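Local coordinates for phenylacetic acid degradation-related protein (Ralstonia eutropha JMP134, PDB 2PIM) that is a putative thioesterase of the hot-dog superfamily that probably hydrolyses fatty acyl-CoA thioesters, at residues G62-D67 against G119-D124; S91-A96 against V128-A133. All blocks are in the same frame, centred on the assembly; numbering follows the deposited sequence.

Contact 1 of 2, residues G62-D67 against G119-D124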
loop_
_atom_site.group_PDB
_atom_site.type_symbol
_atom_site.label_atom_id
_atom_site.label_comp_id
_atom_site.label_asym_id
_atom_site.label_seq_id
_atom_site.Cartn_x
_atom_site.Cartn_y
_atom_site.Cartn_z
ATOM N N GLY A 62 0.484 2.106 3.643
ATOM C CA GLY A 62 -0.713 1.340 3.345
ATOM C C GLY A 62 -0.503 -0.163 3.453
ATOM O O GLY A 62 -1.398 -0.855 3.876
ATOM N N ALA A 63 0.670 -0.671 3.075
ATOM C CA ALA A 63 0.962 -2.103 3.228
ATOM C C ALA A 63 1.047 -2.505 4.693
ATOM O O ALA A 63 0.678 -3.603 5.058
ATOM C CB ALA A 63 2.260 -2.482 2.464
HETATM N N MSE A 64 1.501 -1.599 5.550
HETATM C CA MSE A 64 1.468 -1.831 7.010
HETATM C C MSE A 64 0.030 -1.815 7.585
HETATM O O MSE A 64 -0.337 -2.659 8.418
HETATM C CB MSE A 64 2.291 -0.753 7.678
HETATM C CG MSE A 64 3.737 -0.865 7.353
HETATM SE SE MSE A 64 4.747 0.761 7.887
HETATM C CE MSE A 64 6.463 0.378 7.029
ATOM N N LEU A 65 -0.776 -0.866 7.103
ATOM C CA LEU A 65 -2.194 -0.782 7.449
ATOM C C LEU A 65 -2.961 -2.005 6.971
ATOM O O LEU A 65 -3.841 -2.531 7.672
ATOM C CB LEU A 65 -2.796 0.536 6.920
ATOM C CG LEU A 65 -2.342 1.812 7.698
ATOM C CD1 LEU A 65 -2.525 3.092 6.920
ATOM C CD2 LEU A 65 -2.999 1.930 9.070
ATOM N N ASP A 66 -2.608 -2.485 5.788
ATOM C CA ASP A 66 -3.180 -3.704 5.270
ATOM C C ASP A 66 -2.852 -4.862 6.191
ATOM O O ASP A 66 -3.725 -5.701 6.489
ATOM C CB ASP A 66 -2.699 -3.935 3.820
ATOM C CG ASP A 66 -3.398 -5.134 3.136
ATOM O OD1 ASP A 66 -4.608 -5.314 3.271
ATOM O OD2 ASP A 66 -2.730 -5.889 2.426
ATOM N N ASP A 67 -1.593 -4.940 6.641
ATOM C CA ASP A 67 -1.169 -6.053 7.484
ATOM C C ASP A 67 -1.913 -6.053 8.835
ATOM O O ASP A 67 -2.440 -7.071 9.280
ATOM C CB ASP A 67 0.340 -6.015 7.741
ATOM C CG ASP A 67 0.798 -7.195 8.598
ATOM O OD1 ASP A 67 0.865 -8.298 8.040
ATOM O OD2 ASP A 67 1.067 -7.031 9.827
ATOM N N GLY A 119 -7.722 0.937 10.885
ATOM C CA GLY A 119 -6.335 0.874 11.243
ATOM C C GLY A 119 -5.802 2.291 11.390
ATOM O O GLY A 119 -6.279 3.183 10.719
ATOM N N GLU A 120 -4.848 2.477 12.310
ATOM C CA GLU A 120 -4.137 3.746 12.510
ATOM C C GLU A 120 -2.654 3.420 12.591
ATOM O O GLU A 120 -2.271 2.380 13.103
ATOM C CB GLU A 120 -4.614 4.397 13.782
ATOM C CG GLU A 120 -6.104 4.742 13.700
ATOM C CD GLU A 120 -6.738 5.204 15.017
ATOM O OE1 GLU A 120 -6.053 5.099 16.079
ATOM O OE2 GLU A 120 -7.923 5.674 14.960
ATOM N N LEU A 121 -1.832 4.277 12.014
ATOM C CA LEU A 121 -0.395 4.087 12.032
ATOM C C LEU A 121 0.200 5.350 12.644
ATOM O O LEU A 121 -0.080 6.476 12.172
ATOM C CB LEU A 121 0.105 3.870 10.606
ATOM C CG LEU A 121 1.358 3.099 10.296
ATOM C CD1 LEU A 121 1.385 1.649 10.840
ATOM C CD2 LEU A 121 1.505 3.109 8.782
ATOM N N SER A 122 0.999 5.139 13.695
ATOM C CA SER A 122 1.711 6.194 14.386
ATOM C C SER A 122 3.214 6.024 14.332
ATOM O O SER A 122 3.738 4.903 14.263
ATOM C CB SER A 122 1.331 6.236 15.880
ATOM O OG SER A 122 -0.029 6.552 15.990
ATOM N N GLN A 123 3.876 7.177 14.416
ATOM C CA GLN A 123 5.301 7.288 14.572
ATOM C C GLN A 123 5.567 8.521 15.439
ATOM O O GLN A 123 4.995 9.591 15.199
ATOM C CB GLN A 123 5.967 7.465 13.221
ATOM C CG GLN A 123 7.460 7.372 13.320
ATOM C CD GLN A 123 8.123 7.396 11.976
ATOM O OE1 GLN A 123 8.060 8.402 11.260
ATOM N NE2 GLN A 123 8.780 6.296 11.619
ATOM N N ASP A 124 6.439 8.349 16.431
ATOM C CA ASP A 124 6.820 9.372 17.407
ATOM C C ASP A 124 5.621 10.044 18.068
ATOM O O ASP A 124 5.618 11.261 18.324
ATOM C CB ASP A 124 7.776 10.409 16.792
ATOM C CG ASP A 124 9.073 9.782 16.238
ATOM O OD1 ASP A 124 9.479 8.672 16.677
ATOM O OD2 ASP A 124 9.689 10.414 15.343
#
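L65 and M64 are the two side chains that the helix segment 62-67 lays on the inner face of strand 119-123. L65 packs closest: its CG stands beside its own backbone N, anti to the carbonyl carbon (chi1 -72°), and with chi2 at 160° this sets CD2 down on the strand backbone, 3.7 Å from G119 C. The same methyl lies 3.9 Å from L121 N and 4.0 Å from L121 CB. G119 has no side chain, so L65 reaches the main chain directly. Two residues on along the same face, L121 points at the helix with CG anti to its backbone N (chi1 -154°). Its two methyls straddle M64, a selenomethionine, each 4.1 Å from M64 CB, and L121 CD2 is equally far from M64 SE as the extended M64 chain crosses the leucine at about a right angle. Behind the strand the packing thins out: E120 points away from the helix, and it and S122, both partly exposed, touch L127. This is the hot-dog design, a central helix wrapped by an antiparallel sheet. No hydrogen bond joins the two segments, which implies apolar cohesion here; D67 OD2 makes a polar link to Y43 OH on strand 38-45.

Contact 2 of 2, residues S91-A96 against V128-A133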
loop_
_atom_site.group_PDB
_atom_site.type_symbol
_atom_site.label_atom_id
_atom_site.label_comp_id
_atom_site.label_asym_id
_atom_site.label_seq_id
_atom_site.Cartn_x
_atom_site.Cartn_y
_atom_site.Cartn_z
ATOM N N SER A 91 -5.742 7.137 4.211
ATOM C CA SER A 91 -5.663 8.560 4.381
ATOM C C SER A 91 -4.296 8.795 4.966
ATOM O O SER A 91 -3.897 8.135 5.954
ATOM C CB SER A 91 -6.755 9.096 5.342
ATOM O OG SER A 91 -8.061 8.812 4.877
ATOM N N PHE A 92 -3.610 9.761 4.368
ATOM C CA PHE A 92 -2.252 10.119 4.699
ATOM C C PHE A 92 -2.294 11.487 5.339
ATOM O O PHE A 92 -2.686 12.440 4.702
ATOM C CB PHE A 92 -1.381 10.167 3.428
ATOM C CG PHE A 92 -1.402 8.883 2.651
ATOM C CD1 PHE A 92 -0.929 7.720 3.227
ATOM C CD2 PHE A 92 -1.925 8.826 1.365
ATOM C CE1 PHE A 92 -0.980 6.521 2.555
ATOM C CE2 PHE A 92 -1.955 7.613 0.668
ATOM C CZ PHE A 92 -1.494 6.461 1.277
ATOM N N LEU A 93 -1.861 11.545 6.590
ATOM C CA LEU A 93 -2.167 12.612 7.490
ATOM C C LEU A 93 -0.926 13.438 7.729
ATOM O O LEU A 93 -0.981 14.669 7.679
ATOM C CB LEU A 93 -2.646 11.989 8.800
ATOM C CG LEU A 93 -4.159 11.850 9.087
ATOM C CD1 LEU A 93 -4.962 11.344 7.958
ATOM C CD2 LEU A 93 -4.377 10.976 10.303
ATOM N N ARG A 94 0.177 12.739 8.038
ATOM C CA ARG A 94 1.479 13.335 8.328
ATOM C C ARG A 94 2.594 12.491 7.752
ATOM O O ARG A 94 2.459 11.272 7.667
ATOM C CB ARG A 94 1.733 13.420 9.836
ATOM C CG ARG A 94 0.680 14.138 10.592
ATOM C CD ARG A 94 0.946 14.129 12.082
ATOM N NE ARG A 94 0.036 15.072 12.735
ATOM C CZ ARG A 94 -1.222 14.808 13.085
ATOM N NH1 ARG A 94 -1.761 13.608 12.882
ATOM N NH2 ARG A 94 -1.954 15.758 13.658
ATOM N N PRO A 95 3.715 13.129 7.407
ATOM C CA PRO A 95 4.861 12.398 6.871
ATOM C C PRO A 95 5.544 11.509 7.916
ATOM O O PRO A 95 5.601 11.850 9.101
ATOM C CB PRO A 95 5.792 13.523 6.377
ATOM C CG PRO A 95 5.451 14.673 7.212
ATOM C CD PRO A 95 3.993 14.582 7.510
ATOM N N ALA A 96 5.983 10.335 7.470
ATOM C CA ALA A 96 6.718 9.399 8.298
ATOM C C ALA A 96 8.173 9.389 7.844
ATOM O O ALA A 96 8.492 9.723 6.696
ATOM C CB ALA A 96 6.126 8.014 8.193
ATOM N N VAL A 128 0.321 9.045 11.511
ATOM C CA VAL A 128 0.785 9.385 10.170
ATOM C C VAL A 128 -0.233 9.023 9.069
ATOM O O VAL A 128 -0.323 9.718 8.035
ATOM C CB VAL A 128 2.187 8.826 9.906
ATOM C CG1 VAL A 128 3.184 9.463 10.889
ATOM C CG2 VAL A 128 2.249 7.332 10.025
ATOM N N ALA A 129 -0.991 7.950 9.282
ATOM C CA ALA A 129 -1.921 7.501 8.302
ATOM C C ALA A 129 -3.013 6.683 8.965
ATOM O O ALA A 129 -2.781 6.072 10.014
ATOM C CB ALA A 129 -1.206 6.663 7.243
ATOM N N THR A 130 -4.199 6.696 8.358
ATOM C CA THR A 130 -5.285 5.815 8.769
ATOM C C THR A 130 -5.810 4.987 7.612
ATOM O O THR A 130 -5.584 5.317 6.446
ATOM C CB THR A 130 -6.441 6.618 9.398
ATOM O OG1 THR A 130 -6.909 7.559 8.473
ATOM C CG2 THR A 130 -5.982 7.374 10.611
ATOM N N ALA A 131 -6.572 3.957 7.957
ATOM C CA ALA A 131 -7.219 3.105 7.005
ATOM C C ALA A 131 -8.597 2.602 7.440
ATOM O O ALA A 131 -8.886 2.436 8.627
ATOM C CB ALA A 131 -6.373 1.899 6.726
ATOM N N THR A 132 -9.396 2.280 6.425
ATOM C CA THR A 132 -10.604 1.513 6.553
ATOM C C THR A 132 -10.491 0.333 5.603
ATOM O O THR A 132 -10.279 0.520 4.402
ATOM C CB THR A 132 -11.814 2.431 6.139
ATOM O OG1 THR A 132 -11.996 3.430 7.153
ATOM C CG2 THR A 132 -13.084 1.628 5.983
ATOM N N ALA A 133 -10.653 -0.862 6.124
ATOM C CA ALA A 133 -10.630 -2.087 5.343
ATOM C C ALA A 133 -11.980 -2.744 5.367
ATOM O O ALA A 133 -12.602 -2.848 6.421
ATOM C CB ALA A 133 -9.626 -3.056 5.925
#
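T130 puts OG1 in the crowded position between its backbone N and carbonyl carbon (chi1 58°), 3.5 Å from S91 CB; S91 turns its own OG beside the N. The T130 rotamer leaves CG2 beside the N, where it meets L93 CD2 at 4.0 Å, the two side chains crossing near a right angle; L93 itself sits off a staggered chi1 (-97°). On the other face F92 holds CG anti to its carbonyl carbon, beside the N (chi1 -56°), with CD1 4.2 Å from A129 CB, an oblique approach. F92 also packs on T85 of the second subunit, whose strand continues the sheet from S91. V128 likewise sets CG1 beside its N, 4.2 Å from A96 CB, with CG2 in the crowded position. R94 is extended from CG to NE and then turns at the guanidinium, NH1 bonding L127 O. S91 and T130 form an antiparallel hydrogen-bonded pair, S91 N to T130 O at 2.9 Å and T130 N to S91 O at 2.8 Å. V128 and A129, both opposite L121, make a classic beta bulge. V128 O accepts from L93 N (2.8 Å) and R94 N, both above its carbonyl plane, consistent with one acceptor holding the chain where it leaves the strand.

How the contacts relate
From the N terminus the chain first passes helix 58-75, which supplies 62-67, then runs out along strand 84-92 to 91-96, returns through strand 99-107, and reaches 119-124 and finally 128-133. Contact 1 closes the loop from helix to strand 114-123; contact 2 opens inside that loop and closes after it, so the two cross and neither nests in the other. Their strands are neighbours joined by a short turn, and probable hydrogen bonds link L121 O to V128 N and L121 N to A129 O. Together the contacts tie the central helix and the middle of the sheet to the strand through which the sheet continues into the second subunit.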